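Local coordinates for alpha-actinin-like protein 1 (Schizosaccharomyces pombe, PDB 5BVR) that binds actin filaments and takes part in forming and organising the actin ring for cytokinesis and septation, this chain being its actin-binding domain, at residues L132-C135 / Q136-A140; N141-P144 / E145-Q149; R153-N157 / G158-C162; Q167-P170 / D171-D174; F191-A194 / Q195-G199. All coordinates share one frame; numbering follows the deposited sequence.

Interaction 1. Residues L132-C135 / Q136-A140; sequences LLWC and QRKTA
Leu132 to Lys138 keep helical backbone angles, and three i to i+4 bonds follow in succession: Gln136 N to Leu132 O, Arg137 N to Leu133 O and Lys138 N to Trp134 O, the last 2.9 Å long at 163°. At Thr139 the helix ends, and there Cys135 O takes a weak bond from Thr139 N and a shorter one, 2.7 Å, from Thr139 OG1. The same spacing brings side chains together. Lys138 bends back at its second torsion, so that CG sits over one face of the Trp134 indole, a CH-pi contact 3.8 Å from the centroid of the five-membered ring; Lys138 CE follows at 3.4 Å from Trp134 NE1. With Trp134 replaced by an alanine, the aliphatic part of Lys138 would probably lose its aromatic surface and Phe228 its edge-to-face partner. One residue earlier in each segment, Leu133 CD1 lies 3.3 Å above the plane of the Arg137 guanidinium, whose NE forms a salt bridge with Glu123. Helix 127-138, in the second calponin-homology domain, meets helix 159-168 through Trp134 and Lys138 on Leu164, and strand 121-122 through Leu133, Trp134 and Arg137 on Glu122.

Interaction 2. Residues N141-P144 / E145-Q149; sequences NYHP and EVDVQ
His143 reaches forward to Val146 and Asp147, and its side chain can be followed atom by atom. CB lies 4.1 Å from Val146 O; CG comes closer, and ND1 approaches the same carbonyl oxygen to 3.0 Å, although the angle there is too poor for a hydrogen bond. CE1 then meets Asp147 OD1 at 3.5 Å, the oxygen lying at the edge of the imidazole and near its plane, while the carboxylate is turned 65° from the ring. NE2, at the far end, is again 4.1 Å from Val146 O. A chi1 of -66° sets CG beside the backbone N, with the ring directed to the Val146 carbonyl and the Asp147 carboxylate. Asp147 OD1 accepts a hydrogen bond from Gln149 NE2 on its syn side, out of the carboxylate plane, at 2.7 Å and nearly straight (172°), which probably limits rotation of the carboxylate. The backbone evidence for the turn is Val146 N bonded to Tyr142 O at 3.0 Å, enclosing a cis peptide before Pro144. Beside that bond Tyr142 CB packs on Val146 CB, 3.7 Å away. Water 1 donates to Tyr142 O and, weakly, to Glu145 OE1 on the surface side. Tyr142 OH bonds to His166, and Val146 leans on Leu159. This is a compact cis-proline turn, lying at the surface in the long connection between helices 127-138 and 159-168 of the second calponin-homology domain.

Interaction 3. Residues R153-N157 / G158-C162; sequences RSWTN and GLAFC
Trp155 CE3 points at the face of Phe161, 3.5 Å above the ring plane and over its centre. The pair is edge-to-face with centroids 4.8 Å apart, its planes inclined at 50°. Ala160 CB lies over one face of the same indole, a CH-pi contact 4.0 Å from the centroid of the six-membered ring, so the tryptophan is packed from two directions by consecutive helix residues. Trp155 NE1 is bonded to Asp150 O. A serine in place of Phe161 would probably open a gap against Trp155 CE3 and deprive Phe191 of its edge-to-face partner. The backbone here is a type I beta turn from Trp155 to Gly158 leading into helix 159-168 of the second calponin-homology domain, with Gly158 at the N-cap position; its positive phi of 87° would jam a CB against the preceding carbonyl oxygen. Just ahead of it, Asn157 OD1 accepts a hydrogen bond from Leu159 N at 2.9 Å. Its chi1 of 74°, with CG between the backbone N and the carbonyl carbon, turns the amide oxygen to this first turn. Away from the rings the segments are linked through water. Water 2 donates to Ser154 O and Asn157 OD1 and accepts a bond from Ala160 N; water 3 joins Trp155 O to Phe161 N. The direct turn bond, Gly158 N to Trp155 O, is weak at 3.5 Å.

Interaction 4. Residues Q167-P170 / D171-D174; sequences QHRP and DLLD. With ZN (zinc ion), chain B.
The turn that leaves helix 159-168 carries this contact, next to a zinc ion bound by the last helical residue. In the turn, Arg169 and Asp171 form a salt bridge. Arg169 grips the carboxylate side-on: NE donates to Asp171 OD1 at 2.9 Å and NH2 to Asp171 OD2, also at 2.9 Å, each on the syn lone pair. Guanidinium and carboxylate are only 11° from coplanar, which suits a two-nitrogen, side-on grip. Bends at the second and third torsions of Arg169 (-81° and -58°) fold the chain back to present this edge. Leu172 CD1 covers a guanidinium face, 3.6 Å above the plane and over its centre, so the flat group is held at its edge by a hydrogen-bonded salt bridge and on a face by apolar contact. Leu172 N bonds to Arg169 O at 2.9 Å, the donor standing above the carbonyl plane. On the helix, His168 ND1 binds zinc at 1.9 Å; waters 4 and 5 and Asp235 OD2 complete the ligands found, and Gln167 NE2, also bonded to Leu164 O, donates to water 4. Phe231 stacks on the His168 ring. Leu172 and Leu173 then lean on Ile193 of helix 183-198, while Leu173 turns back onto Cys162 and Ile165 of helix 159-168, so that the turn bridges the two helices.

Interaction 5. Residues F191-A194 / Q195-G199; sequences FDIA and QKSIG
This is a local contact along the last turns of helix 183-198 in the second calponin-homology domain, carried by backbone bonds and by side-chain carbons lying against carbonyl oxygens. Gln195 N bonds to Phe191 O at 3.1 Å, Lys196 N to Asp192 O at 2.8 Å, and Ser197 N to Ile193 O at 2.9 Å. The next bond, Ile198 N to Ala194 O, is weak: it stretches to 3.2 Å and bends to 132°. The regular pattern is therefore fading here, and Gly199 leaves it with a positive phi of 69°, which favours glycine. Gly199 N also makes a weak bond to Gln195 O, and Ala194 bonds through its backbone to Ile200, beyond Gly199. Among the side chains, Ile198 CB stands 3.3 Å from Ala194 O, and its CD1 reaches Ala194 CA at 4.1 Å. Its chi1 of -40° keeps CG1 on the backbone N side, from where the branch reaches back along the preceding turn. On another side, Ser197 CB lies 3.4 Å from Ile193 O, and Ile193 CG2 faces that same CB more loosely. Asp192 directs its carboxylate elsewhere, to a salt bridge with Arg202. Around the helix, Phe191 meets Tyr223 edge-to-face; Ala194 packs on Tyr223 and Tyr227 of helix 217-234, Ile198 touches Phe231 and Leu234 of that helix, and Ile193 and Ile198 both rest on Ile165 of helix 159-168.

All five contacts are local and follow in series within the second calponin-homology domain. Interaction 1 ends helix 127-138, interactions 2 and 3 occupy the connection to helix 159-168 and its start, interaction 4 leaves that helix, and interaction 5 closes helix 183-198. Interactions 1 and 2, like 2 and 3, have centres 9 Å apart; Gln136 NE2 to Val148 O and Gln149 N to Ser154 OG are probable hydrogen bonds. Interactions 4 and 5, 12 Å apart, meet through Leu172, Leu173 and Ile193. Interaction 5 touches neither 1 nor 2 (centres about 20 and 22 Å away), but Phe161 and Phe191 tie it to interaction 3. Loops and helix ends of the actin-binding module's second domain thus meet repeatedly.

Interaction 1. Residues L132-C135 / Q136-A140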
# COMPACT_ATOMS: atom_id res chain seq x y z
N LEU A 132 3.12 -13.61 0.38
CA LEU A 132 3.32 -14.40 -0.83
C LEU A 132 2.71 -15.78 -0.67
O LEU A 132 1.99 -16.27 -1.53
CB LEU A 132 4.81 -14.51 -1.18
CG LEU A 132 5.05 -15.16 -2.53
CD1 LEU A 132 4.55 -14.27 -3.66
CD2 LEU A 132 6.54 -15.47 -2.68
N LEU A 133 3.02 -16.43 0.45
CA LEU A 133 2.47 -17.76 0.69
C LEU A 133 0.93 -17.74 0.71
O LEU A 133 0.32 -18.63 0.14
CB LEU A 133 3.04 -18.36 1.97
CG LEU A 133 2.57 -19.79 2.24
CD1 LEU A 133 2.90 -20.71 1.10
CD2 LEU A 133 3.22 -20.30 3.52
N TRP A 134 0.32 -16.74 1.34
CA TRP A 134 -1.13 -16.60 1.31
C TRP A 134 -1.65 -16.55 -0.12
O TRP A 134 -2.60 -17.24 -0.47
CB TRP A 134 -1.55 -15.36 2.10
CG TRP A 134 -3.02 -15.10 2.14
CD1 TRP A 134 -3.91 -15.61 3.04
CD2 TRP A 134 -3.77 -14.24 1.27
NE1 TRP A 134 -5.17 -15.11 2.80
CE2 TRP A 134 -5.11 -14.27 1.72
CE3 TRP A 134 -3.45 -13.43 0.19
CZ2 TRP A 134 -6.11 -13.56 1.10
CZ3 TRP A 134 -4.46 -12.70 -0.42
CH2 TRP A 134 -5.76 -12.77 0.04
N CYS A 135 -1.01 -15.76 -0.96
CA CYS A 135 -1.42 -15.67 -2.35
C CYS A 135 -1.29 -17.02 -3.04
O CYS A 135 -2.16 -17.40 -3.81
CB CYS A 135 -0.56 -14.65 -3.08
SG CYS A 135 -0.85 -12.92 -2.60
N GLN A 136 -0.20 -17.71 -2.78
CA GLN A 136 0.00 -19.04 -3.37
C GLN A 136 -1.05 -20.05 -2.93
O GLN A 136 -1.59 -20.80 -3.76
CB GLN A 136 1.41 -19.56 -3.06
CG GLN A 136 2.49 -18.72 -3.68
CD GLN A 136 3.89 -19.08 -3.23
OE1 GLN A 136 4.10 -19.61 -2.13
NE2 GLN A 136 4.87 -18.77 -4.06
N ARG A 137 -1.34 -20.07 -1.63
CA ARG A 137 -2.32 -21.02 -1.12
C ARG A 137 -3.72 -20.71 -1.65
O ARG A 137 -4.47 -21.62 -2.05
CB ARG A 137 -2.30 -21.05 0.41
CG ARG A 137 -1.03 -21.66 1.01
CD ARG A 137 -0.95 -23.21 0.88
NE ARG A 137 0.21 -23.69 1.62
CZ ARG A 137 1.44 -23.82 1.13
NH1 ARG A 137 1.68 -23.59 -0.16
NH2 ARG A 137 2.43 -24.20 1.93
N LYS A 138 -4.09 -19.44 -1.67
CA LYS A 138 -5.41 -19.04 -2.11
C LYS A 138 -5.61 -19.27 -3.61
O LYS A 138 -6.74 -19.44 -4.05
CB LYS A 138 -5.70 -17.58 -1.77
CG LYS A 138 -5.88 -17.28 -0.27
CD LYS A 138 -7.06 -18.02 0.34
CE LYS A 138 -7.32 -17.57 1.76
NZ LYS A 138 -8.56 -18.21 2.31
N THR A 139 -4.53 -19.31 -4.39
CA THR A 139 -4.65 -19.53 -5.84
C THR A 139 -4.21 -20.91 -6.29
O THR A 139 -4.06 -21.16 -7.49
CB THR A 139 -3.87 -18.46 -6.65
OG1 THR A 139 -2.47 -18.50 -6.31
CG2 THR A 139 -4.44 -17.08 -6.39
N ALA A 140 -4.07 -21.81 -5.33
CA ALA A 140 -3.64 -23.19 -5.58
C ALA A 140 -4.46 -23.89 -6.64
O ALA A 140 -3.92 -24.70 -7.39
CB ALA A 140 -3.70 -23.96 -4.29

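Interaction 2. Residues N141-P144 / E145-Q149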
# COMPACT_ATOMS: atom_id res chain seq x y z
N ASN A 141 -5.75 -23.60 -6.72
CA ASN A 141 -6.60 -24.32 -7.67
C ASN A 141 -6.65 -23.73 -9.08
O ASN A 141 -7.44 -24.20 -9.91
CB ASN A 141 -8.01 -24.42 -7.12
CG ASN A 141 -8.09 -25.30 -5.88
OD1 ASN A 141 -7.33 -26.26 -5.75
ND2 ASN A 141 -8.98 -24.96 -4.97
N TYR A 142 -5.78 -22.76 -9.35
CA TYR A 142 -5.82 -21.99 -10.60
C TYR A 142 -4.59 -22.22 -11.48
O TYR A 142 -4.38 -21.50 -12.45
CB TYR A 142 -6.02 -20.50 -10.29
CG TYR A 142 -7.34 -20.22 -9.63
CD1 TYR A 142 -7.52 -20.45 -8.26
CD2 TYR A 142 -8.43 -19.76 -10.35
CE1 TYR A 142 -8.72 -20.22 -7.66
CE2 TYR A 142 -9.65 -19.54 -9.75
CZ TYR A 142 -9.79 -19.75 -8.40
OH TYR A 142 -11.02 -19.55 -7.79
N HIS A 143 -3.80 -23.22 -11.13
CA HIS A 143 -2.69 -23.63 -11.97
C HIS A 143 -3.22 -24.36 -13.20
O HIS A 143 -4.22 -25.08 -13.10
CB HIS A 143 -1.73 -24.53 -11.20
CG HIS A 143 -1.04 -23.82 -10.08
ND1 HIS A 143 0.07 -23.02 -10.29
CD2 HIS A 143 -1.31 -23.75 -8.76
CE1 HIS A 143 0.45 -22.50 -9.13
NE2 HIS A 143 -0.37 -22.93 -8.19
N PRO A 144 -2.54 -24.23 -14.34
CA PRO A 144 -1.26 -23.55 -14.54
C PRO A 144 -1.32 -22.08 -14.92
O PRO A 144 -0.27 -21.43 -14.92
CB PRO A 144 -0.65 -24.33 -15.69
CG PRO A 144 -1.84 -24.72 -16.51
CD PRO A 144 -2.93 -25.01 -15.53
N GLU A 145 -2.50 -21.55 -15.26
CA GLU A 145 -2.59 -20.18 -15.77
C GLU A 145 -2.20 -19.13 -14.74
O GLU A 145 -1.64 -18.09 -15.09
CB GLU A 145 -4.00 -19.89 -16.28
CG GLU A 145 -4.37 -20.66 -17.53
CD GLU A 145 -5.21 -21.89 -17.24
OE1 GLU A 145 -5.02 -22.51 -16.16
OE2 GLU A 145 -6.06 -22.24 -18.08
N VAL A 146 -2.55 -19.38 -13.49
CA VAL A 146 -2.07 -18.56 -12.38
C VAL A 146 -0.92 -19.28 -11.68
O VAL A 146 -1.00 -20.47 -11.39
CB VAL A 146 -3.22 -18.30 -11.37
CG1 VAL A 146 -2.71 -17.56 -10.14
CG2 VAL A 146 -4.34 -17.53 -12.03
N ASP A 147 0.15 -18.54 -11.43
CA ASP A 147 1.31 -19.09 -10.74
C ASP A 147 2.01 -17.94 -10.03
O ASP A 147 2.83 -17.23 -10.62
CB ASP A 147 2.25 -19.79 -11.70
CG ASP A 147 3.41 -20.48 -10.99
OD1 ASP A 147 3.35 -20.69 -9.77
OD2 ASP A 147 4.39 -20.83 -11.69
N VAL A 148 1.66 -17.72 -8.77
CA VAL A 148 2.18 -16.57 -8.05
C VAL A 148 3.56 -16.92 -7.49
O VAL A 148 3.69 -17.76 -6.60
CB VAL A 148 1.23 -16.14 -6.94
CG1 VAL A 148 1.84 -14.99 -6.18
CG2 VAL A 148 -0.09 -15.71 -7.52
N GLN A 149 4.59 -16.30 -8.05
CA GLN A 149 5.96 -16.59 -7.68
C GLN A 149 6.69 -15.35 -7.16
O GLN A 149 7.84 -15.46 -6.71
CB GLN A 149 6.73 -17.13 -8.89
CG GLN A 149 6.30 -18.52 -9.31
CD GLN A 149 6.43 -19.54 -8.18
OE1 GLN A 149 7.37 -19.47 -7.38
NE2 GLN A 149 5.49 -20.47 -8.10
O HOH W 1 -6.55 -20.43 -13.95

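Interaction 3. Residues R153-N157 / G158-C162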
# COMPACT_ATOMS: atom_id res chain seq x y z
N ARG A 153 5.93 -9.92 -11.96
CA ARG A 153 5.45 -10.46 -13.21
C ARG A 153 4.30 -11.43 -13.06
O ARG A 153 3.56 -11.64 -14.02
CB ARG A 153 6.62 -11.14 -13.94
CG ARG A 153 7.90 -10.31 -13.83
CD ARG A 153 8.75 -10.38 -15.02
NE ARG A 153 8.04 -9.87 -16.18
CZ ARG A 153 8.50 -9.97 -17.41
NH1 ARG A 153 9.65 -10.60 -17.64
NH2 ARG A 153 7.80 -9.48 -18.41
N SER A 154 4.12 -12.01 -11.88
CA SER A 154 3.01 -12.94 -11.65
C SER A 154 1.64 -12.26 -11.67
O SER A 154 0.63 -12.95 -11.65
CB SER A 154 3.14 -13.64 -10.29
OG SER A 154 4.35 -14.33 -10.17
N TRP A 155 1.61 -10.93 -11.65
CA TRP A 155 0.38 -10.17 -11.52
C TRP A 155 -0.04 -9.37 -12.76
O TRP A 155 -1.14 -8.82 -12.80
CB TRP A 155 0.55 -9.16 -10.35
CG TRP A 155 0.82 -9.87 -9.07
CD1 TRP A 155 2.02 -10.25 -8.58
CD2 TRP A 155 -0.17 -10.39 -8.15
NE1 TRP A 155 1.86 -10.94 -7.41
CE2 TRP A 155 0.52 -11.05 -7.12
CE3 TRP A 155 -1.57 -10.35 -8.11
CZ2 TRP A 155 -0.13 -11.66 -6.06
CZ3 TRP A 155 -2.22 -10.95 -7.04
CH2 TRP A 155 -1.49 -11.57 -6.03
N THR A 156 0.82 -9.34 -13.78
CA THR A 156 0.61 -8.42 -14.89
C THR A 156 -0.43 -8.87 -15.91
O THR A 156 -0.89 -8.06 -16.70
CB THR A 156 1.94 -8.08 -15.60
OG1 THR A 156 2.52 -9.27 -16.16
CG2 THR A 156 2.92 -7.41 -14.60
N ASN A 157 -0.87 -10.12 -15.87
CA ASN A 157 -1.90 -10.56 -16.82
C ASN A 157 -3.33 -10.50 -16.28
O ASN A 157 -4.26 -10.89 -16.97
CB ASN A 157 -1.59 -11.94 -17.41
CG ASN A 157 -1.82 -13.09 -16.43
OD1 ASN A 157 -2.41 -12.92 -15.39
ND2 ASN A 157 -1.35 -14.27 -16.79
N GLY A 158 -3.49 -10.02 -15.04
CA GLY A 158 -4.82 -9.84 -14.46
C GLY A 158 -5.42 -11.05 -13.77
O GLY A 158 -6.36 -10.91 -12.97
N LEU A 159 -4.91 -12.24 -14.07
CA LEU A 159 -5.61 -13.46 -13.66
C LEU A 159 -5.45 -13.73 -12.18
O LEU A 159 -6.40 -14.23 -11.55
CB LEU A 159 -5.15 -14.68 -14.45
CG LEU A 159 -5.60 -14.69 -15.91
CD1 LEU A 159 -4.98 -15.89 -16.65
CD2 LEU A 159 -7.12 -14.70 -16.03
N ALA A 160 -4.28 -13.45 -11.61
CA ALA A 160 -4.11 -13.71 -10.17
C ALA A 160 -5.10 -12.88 -9.34
O ALA A 160 -5.69 -13.39 -8.38
CB ALA A 160 -2.68 -13.46 -9.71
N PHE A 161 -5.29 -11.60 -9.69
CA PHE A 161 -6.26 -10.77 -9.00
C PHE A 161 -7.66 -11.37 -9.16
O PHE A 161 -8.41 -11.46 -8.18
CB PHE A 161 -6.28 -9.32 -9.51
CG PHE A 161 -5.06 -8.52 -9.12
CD1 PHE A 161 -4.82 -8.21 -7.80
CD2 PHE A 161 -4.20 -8.05 -10.08
CE1 PHE A 161 -3.71 -7.44 -7.43
CE2 PHE A 161 -3.09 -7.26 -9.71
CZ PHE A 161 -2.85 -6.99 -8.39
N CYS A 162 -8.01 -11.77 -10.38
CA CYS A 162 -9.33 -12.36 -10.61
C CYS A 162 -9.52 -13.65 -9.84
O CYS A 162 -10.60 -13.88 -9.28
CB CYS A 162 -9.58 -12.61 -12.09
SG CYS A 162 -9.82 -11.09 -13.07
O HOH W 2 -1.79 -12.54 -12.82
O HOH W 3 -3.22 -10.48 -11.69

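Interaction 4. Residues Q167-P170 / D171-D174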
# COMPACT_ATOMS: atom_id res chain seq x y z
N GLN A 167 -12.06 -17.08 -5.71
CA GLN A 167 -12.00 -18.13 -4.71
C GLN A 167 -12.61 -17.66 -3.39
O GLN A 167 -13.17 -18.46 -2.64
CB GLN A 167 -10.60 -18.69 -4.50
CG GLN A 167 -9.57 -17.69 -4.06
CD GLN A 167 -9.59 -17.47 -2.57
OE1 GLN A 167 -9.80 -18.41 -1.79
NE2 GLN A 167 -9.33 -16.22 -2.16
N HIS A 168 -12.56 -16.36 -3.16
CA HIS A 168 -13.13 -15.79 -1.94
C HIS A 168 -14.65 -15.58 -2.08
O HIS A 168 -15.41 -15.81 -1.13
CB HIS A 168 -12.39 -14.49 -1.63
CG HIS A 168 -13.03 -13.64 -0.59
ND1 HIS A 168 -13.04 -13.95 0.77
CD2 HIS A 168 -13.72 -12.48 -0.72
CE1 HIS A 168 -13.67 -12.98 1.41
NE2 HIS A 168 -14.11 -12.10 0.54
N ARG A 169 -15.08 -15.12 -3.25
CA ARG A 169 -16.50 -14.87 -3.53
C ARG A 169 -16.86 -15.29 -4.95
O ARG A 169 -16.86 -14.45 -5.85
CB ARG A 169 -16.82 -13.39 -3.37
CG ARG A 169 -16.89 -12.92 -1.93
CD ARG A 169 -18.23 -13.23 -1.29
NE ARG A 169 -19.37 -12.65 -2.01
CZ ARG A 169 -19.82 -11.41 -1.84
NH1 ARG A 169 -19.23 -10.58 -0.98
NH2 ARG A 169 -20.87 -10.99 -2.53
N PRO A 170 -17.15 -16.58 -5.15
CA PRO A 170 -17.37 -17.08 -6.51
C PRO A 170 -18.62 -16.50 -7.16
O PRO A 170 -18.76 -16.56 -8.37
CB PRO A 170 -17.47 -18.59 -6.34
CG PRO A 170 -17.63 -18.81 -4.88
CD PRO A 170 -17.01 -17.68 -4.18
N ASP A 171 -19.51 -15.94 -6.34
CA ASP A 171 -20.68 -15.25 -6.84
C ASP A 171 -20.38 -13.88 -7.46
O ASP A 171 -21.20 -13.38 -8.23
CB ASP A 171 -21.69 -15.06 -5.70
CG ASP A 171 -21.12 -14.28 -4.54
OD1 ASP A 171 -20.14 -14.76 -3.92
OD2 ASP A 171 -21.67 -13.20 -4.23
N LEU A 172 -19.20 -13.30 -7.17
CA LEU A 172 -18.89 -11.94 -7.63
C LEU A 172 -18.16 -11.87 -8.97
O LEU A 172 -18.23 -10.87 -9.69
CB LEU A 172 -18.03 -11.21 -6.61
CG LEU A 172 -18.75 -10.70 -5.37
CD1 LEU A 172 -17.75 -10.00 -4.48
CD2 LEU A 172 -19.92 -9.77 -5.73
N LEU A 173 -17.46 -12.94 -9.31
CA LEU A 173 -16.58 -12.91 -10.46
C LEU A 173 -16.54 -14.33 -10.98
O LEU A 173 -15.98 -15.20 -10.31
CB LEU A 173 -15.18 -12.41 -10.05
CG LEU A 173 -14.23 -11.93 -11.16
CD1 LEU A 173 -13.10 -11.08 -10.59
CD2 LEU A 173 -13.64 -13.08 -11.91
N ASP A 174 -17.15 -14.56 -12.14
CA ASP A 174 -17.16 -15.87 -12.79
C ASP A 174 -15.87 -16.11 -13.57
O ASP A 174 -15.79 -15.84 -14.77
CB ASP A 174 -18.37 -15.97 -13.73
CG ASP A 174 -18.53 -17.36 -14.32
OD1 ASP A 174 -17.64 -18.21 -14.14
OD2 ASP A 174 -19.57 -17.59 -14.99
ZN ZN B . -12.13 -15.33 1.69
O HOH W 4 -9.98 -15.61 1.01
O HOH W 5 -13.11 -17.04 1.30

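Interaction 5. Residues F191-A194 / Q195-G199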
# COMPACT_ATOMS: atom_id res chain seq x y z
N PHE A 191 -10.13 -5.05 -10.31
CA PHE A 191 -9.98 -3.84 -9.53
C PHE A 191 -11.35 -3.24 -9.20
O PHE A 191 -11.54 -2.74 -8.08
CB PHE A 191 -9.13 -2.80 -10.27
CG PHE A 191 -7.68 -3.16 -10.39
CD1 PHE A 191 -7.17 -4.39 -9.96
CD2 PHE A 191 -6.79 -2.24 -10.93
CE1 PHE A 191 -5.79 -4.67 -10.10
CE2 PHE A 191 -5.45 -2.52 -11.06
CZ PHE A 191 -4.96 -3.73 -10.63
N ASP A 192 -12.28 -3.29 -10.15
CA ASP A 192 -13.62 -2.72 -9.96
C ASP A 192 -14.41 -3.52 -8.93
O ASP A 192 -15.04 -2.96 -8.03
CB ASP A 192 -14.39 -2.74 -11.28
CG ASP A 192 -13.91 -1.69 -12.27
OD1 ASP A 192 -13.14 -0.80 -11.88
OD2 ASP A 192 -14.33 -1.78 -13.45
N ILE A 193 -14.40 -4.84 -9.06
CA ILE A 193 -15.13 -5.68 -8.13
C ILE A 193 -14.55 -5.58 -6.72
O ILE A 193 -15.30 -5.45 -5.75
CB ILE A 193 -15.15 -7.13 -8.61
CG1 ILE A 193 -15.99 -7.24 -9.88
CG2 ILE A 193 -15.71 -8.04 -7.54
CD1 ILE A 193 -15.88 -8.59 -10.56
N ALA A 194 -13.23 -5.64 -6.60
CA ALA A 194 -12.55 -5.46 -5.31
C ALA A 194 -13.01 -4.18 -4.63
O ALA A 194 -13.32 -4.16 -3.43
CB ALA A 194 -11.05 -5.44 -5.51
N GLN A 195 -13.06 -3.09 -5.38
CA GLN A 195 -13.44 -1.81 -4.80
C GLN A 195 -14.93 -1.76 -4.48
O GLN A 195 -15.32 -1.43 -3.36
CB GLN A 195 -13.06 -0.67 -5.73
CG GLN A 195 -13.23 0.71 -5.13
CD GLN A 195 -14.61 1.26 -5.35
OE1 GLN A 195 -15.09 1.32 -6.49
NE2 GLN A 195 -15.26 1.66 -4.26
N LYS A 196 -15.77 -2.12 -5.44
CA LYS A 196 -17.22 -1.92 -5.29
C LYS A 196 -17.87 -2.90 -4.33
O LYS A 196 -18.83 -2.54 -3.63
CB LYS A 196 -17.89 -1.99 -6.66
CG LYS A 196 -19.39 -1.78 -6.63
CD LYS A 196 -19.98 -1.83 -8.04
CE LYS A 196 -21.48 -1.62 -8.02
NZ LYS A 196 -22.17 -2.64 -7.18
N SER A 197 -17.37 -4.13 -4.28
CA SER A 197 -18.05 -5.19 -3.55
C SER A 197 -17.28 -5.64 -2.31
O SER A 197 -17.87 -6.24 -1.40
CB SER A 197 -18.31 -6.41 -4.45
OG SER A 197 -19.18 -6.07 -5.51
N ILE A 198 -15.99 -5.35 -2.25
CA ILE A 198 -15.16 -5.86 -1.17
C ILE A 198 -14.49 -4.73 -0.38
O ILE A 198 -13.80 -4.99 0.61
CB ILE A 198 -14.12 -6.88 -1.68
CG1 ILE A 198 -14.76 -7.79 -2.74
CG2 ILE A 198 -13.55 -7.71 -0.50
CD1 ILE A 198 -13.87 -8.85 -3.33
N GLY A 199 -14.72 -3.48 -0.79
CA GLY A 199 -14.18 -2.32 -0.08
C GLY A 199 -12.67 -2.14 -0.17
O GLY A 199 -12.07 -1.44 0.66